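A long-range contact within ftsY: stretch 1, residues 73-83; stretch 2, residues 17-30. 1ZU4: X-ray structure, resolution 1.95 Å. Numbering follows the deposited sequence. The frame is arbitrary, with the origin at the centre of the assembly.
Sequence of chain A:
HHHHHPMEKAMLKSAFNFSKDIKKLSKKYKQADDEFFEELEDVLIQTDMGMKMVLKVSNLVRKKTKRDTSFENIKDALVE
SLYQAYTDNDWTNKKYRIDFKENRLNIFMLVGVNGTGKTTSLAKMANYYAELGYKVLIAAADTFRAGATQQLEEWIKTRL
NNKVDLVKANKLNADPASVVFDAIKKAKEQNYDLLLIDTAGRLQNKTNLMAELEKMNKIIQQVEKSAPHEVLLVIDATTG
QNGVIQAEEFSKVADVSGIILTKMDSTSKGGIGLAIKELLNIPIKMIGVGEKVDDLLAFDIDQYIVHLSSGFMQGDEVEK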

# COMPACT_ATOMS: atom_id res chain seq x y z
N ASN A 73 -7.23 -17.42 -25.19
CA ASN A 73 -7.50 -16.02 -25.49
C ASN A 73 -8.43 -15.38 -24.46
O ASN A 73 -8.39 -14.17 -24.28
CB ASN A 73 -7.98 -15.85 -26.94
CG ASN A 73 -6.80 -15.86 -27.96
OD1 ASN A 73 -5.67 -15.44 -27.64
ND2 ASN A 73 -7.07 -16.32 -29.17
N ILE A 74 -9.24 -16.19 -23.77
CA ILE A 74 -10.10 -15.63 -22.68
C ILE A 74 -9.19 -15.18 -21.52
O ILE A 74 -9.38 -14.09 -20.93
CB ILE A 74 -11.13 -16.62 -22.17
CG1 ILE A 74 -12.37 -16.61 -23.05
CG2 ILE A 74 -11.62 -16.22 -20.76
CD1 ILE A 74 -12.45 -17.73 -23.91
N LYS A 75 -8.21 -16.03 -21.21
CA LYS A 75 -7.21 -15.75 -20.18
C LYS A 75 -6.45 -14.47 -20.49
O LYS A 75 -6.22 -13.67 -19.59
CB LYS A 75 -6.20 -16.90 -20.10
CG LYS A 75 -6.67 -18.18 -19.51
CD LYS A 75 -5.69 -19.29 -19.98
CE LYS A 75 -5.82 -20.53 -19.11
NZ LYS A 75 -4.71 -21.46 -19.36
N ASP A 76 -6.10 -14.24 -21.75
CA ASP A 76 -5.33 -13.03 -22.11
C ASP A 76 -6.22 -11.81 -21.87
O ASP A 76 -5.78 -10.75 -21.39
CB ASP A 76 -4.89 -13.08 -23.58
CG ASP A 76 -3.76 -14.11 -23.84
OD1 ASP A 76 -3.60 -14.54 -25.01
OD2 ASP A 76 -3.03 -14.49 -22.89
N ALA A 77 -7.49 -12.01 -22.23
CA ALA A 77 -8.58 -11.05 -22.06
C ALA A 77 -8.76 -10.65 -20.61
O ALA A 77 -8.85 -9.46 -20.27
CB ALA A 77 -9.90 -11.63 -22.67
N LEU A 78 -8.78 -11.67 -19.74
CA LEU A 78 -8.97 -11.49 -18.33
C LEU A 78 -7.80 -10.71 -17.73
O LEU A 78 -8.02 -9.78 -16.95
CB LEU A 78 -9.13 -12.85 -17.66
CG LEU A 78 -9.25 -12.86 -16.15
CD1 LEU A 78 -10.39 -11.92 -15.68
CD2 LEU A 78 -9.43 -14.31 -15.68
N VAL A 79 -6.56 -11.07 -18.10
CA VAL A 79 -5.35 -10.38 -17.60
C VAL A 79 -5.43 -8.88 -17.93
O VAL A 79 -5.24 -8.05 -17.07
CB VAL A 79 -4.03 -11.03 -18.13
CG1 VAL A 79 -2.83 -10.20 -17.73
CG2 VAL A 79 -3.86 -12.46 -17.58
N GLU A 80 -5.77 -8.57 -19.17
CA GLU A 80 -5.92 -7.21 -19.65
C GLU A 80 -7.06 -6.48 -18.98
O GLU A 80 -6.92 -5.31 -18.64
CB GLU A 80 -6.11 -7.22 -21.19
CG GLU A 80 -6.33 -5.86 -21.81
CD GLU A 80 -6.31 -5.94 -23.34
OE1 GLU A 80 -5.28 -6.38 -23.90
OE2 GLU A 80 -7.31 -5.58 -23.98
N SER A 81 -8.18 -7.16 -18.74
CA SER A 81 -9.35 -6.55 -18.09
C SER A 81 -9.13 -6.25 -16.62
O SER A 81 -9.75 -5.32 -16.09
CB SER A 81 -10.61 -7.42 -18.26
OG SER A 81 -10.90 -7.70 -19.67
N LEU A 82 -8.28 -7.04 -15.96
CA LEU A 82 -7.95 -6.82 -14.54
C LEU A 82 -7.14 -5.54 -14.42
O LEU A 82 -7.47 -4.67 -13.61
CB LEU A 82 -7.17 -8.00 -13.97
CG LEU A 82 -7.98 -9.30 -13.73
CD1 LEU A 82 -7.03 -10.47 -13.57
CD2 LEU A 82 -8.99 -9.24 -12.53
N TYR A 83 -6.09 -5.44 -15.23
CA TYR A 83 -5.28 -4.25 -15.31
C TYR A 83 -6.12 -3.02 -15.66
O TYR A 83 -5.97 -1.95 -15.03
CB TYR A 83 -4.18 -4.48 -16.36
CG TYR A 83 -3.45 -3.25 -16.74
CD1 TYR A 83 -2.31 -2.84 -16.02
CD2 TYR A 83 -3.90 -2.48 -17.80
CE1 TYR A 83 -1.65 -1.72 -16.36
CE2 TYR A 83 -3.26 -1.32 -18.13
CZ TYR A 83 -2.12 -0.97 -17.42
OH TYR A 83 -1.48 0.16 -17.74
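Stretch 2, residues 17-30: NFSKDIKKLSKKYK

Stretch 2 lies across stretch 1 as a second helix running roughly the opposite way. The angle between the two N-to-C directions is 145°, and the axes come no closer than 12.4 Å. That spacing is wide, so the backbones do not touch and side chains bridge the gap. The nearest pair of CA atoms is Lys 75 CA and Ile 22 CA, 8.7 Å apart.

The helix of stretch 2 begins before Asn 17 and runs at least through Leu 25. The bonds Ile 22 N to Phe 18 O (2.9 Å) and Ser 26 N to Ile 22 O (2.9 Å) hold the contacting residues in regular helical spacing. Lys 28 has left the helix, and Tyr 29 is extended, with phi/psi of -79/125°. Ser 26 is in the p rotamer, and its OG donates a hydrogen bond to Lys 23 O at 2.6 Å, turning the hydroxyl back onto its own backbone.

On stretch 1, Ile 74, Leu 78 and Leu 82 follow one another at four-residue steps, and their CA-to-CB bonds all point toward stretch 2. Phe 18 and Ile 22 answer them with the same spacing. Because the helices run in opposing senses, Phe 18 meets the later part of stretch 1, and Tyr 29 meets Ile 74 near its start.

Leu 78 is in the t, p conformation. This places CD2 within reach of two partners: it lies 3.7 Å from Ile 22 CD1 and 3.9 Å from Phe 18 CZ. Ile 22 is m, m, and its CD1 extends to meet Leu 78. Phe 18 has chi1 t, which carries its ring across to the leucines. Leu 82, in the m, t rotamer, brings CD1 to the edge of that ring, 3.9 Å from Phe 18 CE1. These contacts are apolar packing.

Lys 75 starts sideways, but its m, t, t, t chain is nearly extended and its end comes nearer. Its CE is 4.5 Å from Ile 22 CG2, a loose contact through the aliphatic part. Its NZ is hydrogen-bonded just outside the stretches.

Tyr 29 is t at chi1, and its CA-to-CB bond points toward stretch 1. Its OH is hydrogen-bonded elsewhere in the structure. Ile 74 has chi2 of 104°, between wells. Its CD1 is modelled 2.7 Å from Tyr 29 OH, too close to be real packing, so the detail here should not be relied on.

No hydrogen bond crosses between the stretches. The contact buries 277 Å², both sides summed.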

# COMPACT_ATOMS: atom_id res chain seq x y z
N ASN A 17 -4.51 -19.71 -5.59
CA ASN A 17 -5.96 -19.69 -5.41
C ASN A 17 -6.77 -19.28 -6.68
O ASN A 17 -7.77 -19.92 -7.05
CB ASN A 17 -6.22 -18.69 -4.30
CG ASN A 17 -7.55 -18.90 -3.62
OD1 ASN A 17 -7.66 -19.63 -2.60
ND2 ASN A 17 -8.56 -18.18 -4.10
N PHE A 18 -6.35 -18.18 -7.31
CA PHE A 18 -6.96 -17.69 -8.54
C PHE A 18 -6.78 -18.72 -9.67
O PHE A 18 -7.75 -19.09 -10.32
CB PHE A 18 -6.33 -16.32 -8.89
CG PHE A 18 -7.07 -15.54 -9.94
CD1 PHE A 18 -6.38 -14.63 -10.73
CD2 PHE A 18 -8.44 -15.73 -10.18
CE1 PHE A 18 -7.04 -13.87 -11.70
CE2 PHE A 18 -9.11 -14.96 -11.16
CZ PHE A 18 -8.41 -14.03 -11.91
N SER A 19 -5.56 -19.23 -9.89
CA SER A 19 -5.39 -20.26 -10.93
C SER A 19 -6.11 -21.58 -10.64
O SER A 19 -6.49 -22.30 -11.59
CB SER A 19 -3.92 -20.56 -11.19
OG SER A 19 -3.37 -21.26 -10.10
N LYS A 20 -6.27 -21.93 -9.37
CA LYS A 20 -6.99 -23.14 -9.01
C LYS A 20 -8.42 -23.02 -9.49
O LYS A 20 -8.95 -23.95 -10.10
CB LYS A 20 -6.96 -23.40 -7.50
CG LYS A 20 -7.47 -24.78 -7.09
CD LYS A 20 -7.93 -24.73 -5.62
CE LYS A 20 -8.11 -26.15 -5.06
NZ LYS A 20 -9.48 -26.69 -5.38
N ASP A 21 -9.04 -21.86 -9.25
CA ASP A 21 -10.38 -21.59 -9.75
C ASP A 21 -10.45 -21.47 -11.27
O ASP A 21 -11.42 -21.96 -11.89
CB ASP A 21 -10.95 -20.31 -9.11
CG ASP A 21 -11.29 -20.51 -7.64
OD1 ASP A 21 -11.21 -21.69 -7.17
OD2 ASP A 21 -11.61 -19.51 -6.96
N ILE A 22 -9.45 -20.83 -11.87
CA ILE A 22 -9.45 -20.70 -13.33
C ILE A 22 -9.29 -22.07 -14.02
O ILE A 22 -9.93 -22.38 -15.05
CB ILE A 22 -8.40 -19.67 -13.81
CG1 ILE A 22 -8.78 -18.24 -13.38
CG2 ILE A 22 -8.11 -19.79 -15.34
CD1 ILE A 22 -9.97 -17.66 -14.10
N LYS A 23 -8.44 -22.92 -13.45
CA LYS A 23 -8.21 -24.26 -14.03
C LYS A 23 -9.47 -25.12 -13.99
O LYS A 23 -9.79 -25.79 -14.96
CB LYS A 23 -7.00 -24.96 -13.39
CG LYS A 23 -5.67 -24.28 -13.80
CD LYS A 23 -4.48 -24.67 -12.92
CE LYS A 23 -3.21 -24.18 -13.58
NZ LYS A 23 -2.02 -24.71 -12.89
N LYS A 24 -10.18 -25.08 -12.88
CA LYS A 24 -11.52 -25.64 -12.82
C LYS A 24 -12.45 -25.08 -13.92
O LYS A 24 -13.16 -25.83 -14.58
CB LYS A 24 -12.08 -25.37 -11.42
CG LYS A 24 -13.44 -26.01 -11.18
CD LYS A 24 -13.63 -26.46 -9.72
CE LYS A 24 -14.98 -27.18 -9.60
NZ LYS A 24 -15.11 -28.25 -10.66
N LEU A 25 -12.41 -23.77 -14.14
CA LEU A 25 -13.26 -23.13 -15.15
C LEU A 25 -12.96 -23.65 -16.57
O LEU A 25 -13.89 -23.87 -17.36
CB LEU A 25 -13.10 -21.62 -15.09
CG LEU A 25 -14.12 -20.73 -15.80
CD1 LEU A 25 -15.48 -20.93 -15.15
CD2 LEU A 25 -13.71 -19.25 -15.76
N SER A 26 -11.68 -23.89 -16.86
CA SER A 26 -11.26 -24.41 -18.18
C SER A 26 -11.81 -25.80 -18.57
O SER A 26 -11.96 -26.08 -19.77
CB SER A 26 -9.73 -24.46 -18.26
OG SER A 26 -9.23 -25.52 -17.47
N LYS A 27 -12.07 -26.65 -17.59
CA LYS A 27 -12.36 -28.08 -17.84
C LYS A 27 -13.76 -28.30 -18.42
O LYS A 27 -13.94 -29.15 -19.30
CB LYS A 27 -12.13 -28.94 -16.59
CG LYS A 27 -10.65 -29.00 -16.16
CD LYS A 27 -10.44 -29.98 -14.97
CE LYS A 27 -8.94 -30.11 -14.66
NZ LYS A 27 -8.59 -31.51 -14.12
N LYS A 28 -14.73 -27.52 -17.95
CA LYS A 28 -16.05 -27.53 -18.56
C LYS A 28 -16.25 -26.38 -19.57
O LYS A 28 -17.39 -26.05 -19.96
CB LYS A 28 -17.15 -27.56 -17.48
CG LYS A 28 -17.36 -28.97 -16.85
CD LYS A 28 -17.64 -28.91 -15.32
CE LYS A 28 -19.10 -28.56 -14.96
NZ LYS A 28 -20.09 -29.65 -15.29
N TYR A 29 -15.14 -25.78 -20.03
CA TYR A 29 -15.24 -24.67 -20.99
C TYR A 29 -15.50 -25.17 -22.41
O TYR A 29 -14.73 -25.98 -22.97
CB TYR A 29 -14.02 -23.74 -20.97
CG TYR A 29 -14.10 -22.59 -21.98
CD1 TYR A 29 -14.83 -21.44 -21.72
CD2 TYR A 29 -13.44 -22.67 -23.22
CE1 TYR A 29 -14.90 -20.39 -22.65
CE2 TYR A 29 -13.49 -21.64 -24.15
CZ TYR A 29 -14.22 -20.50 -23.86
OH TYR A 29 -14.26 -19.48 -24.79
N LYS A 30 -16.57 -24.63 -22.98
CA LYS A 30 -17.02 -24.94 -24.33
C LYS A 30 -16.99 -23.65 -25.14
O LYS A 30 -16.08 -23.46 -25.94
CB LYS A 30 -18.42 -25.56 -24.28
CG LYS A 30 -18.40 -26.95 -23.64
CD LYS A 30 -19.79 -27.44 -23.32
CE LYS A 30 -19.71 -28.61 -22.36
NZ LYS A 30 -19.72 -28.13 -20.94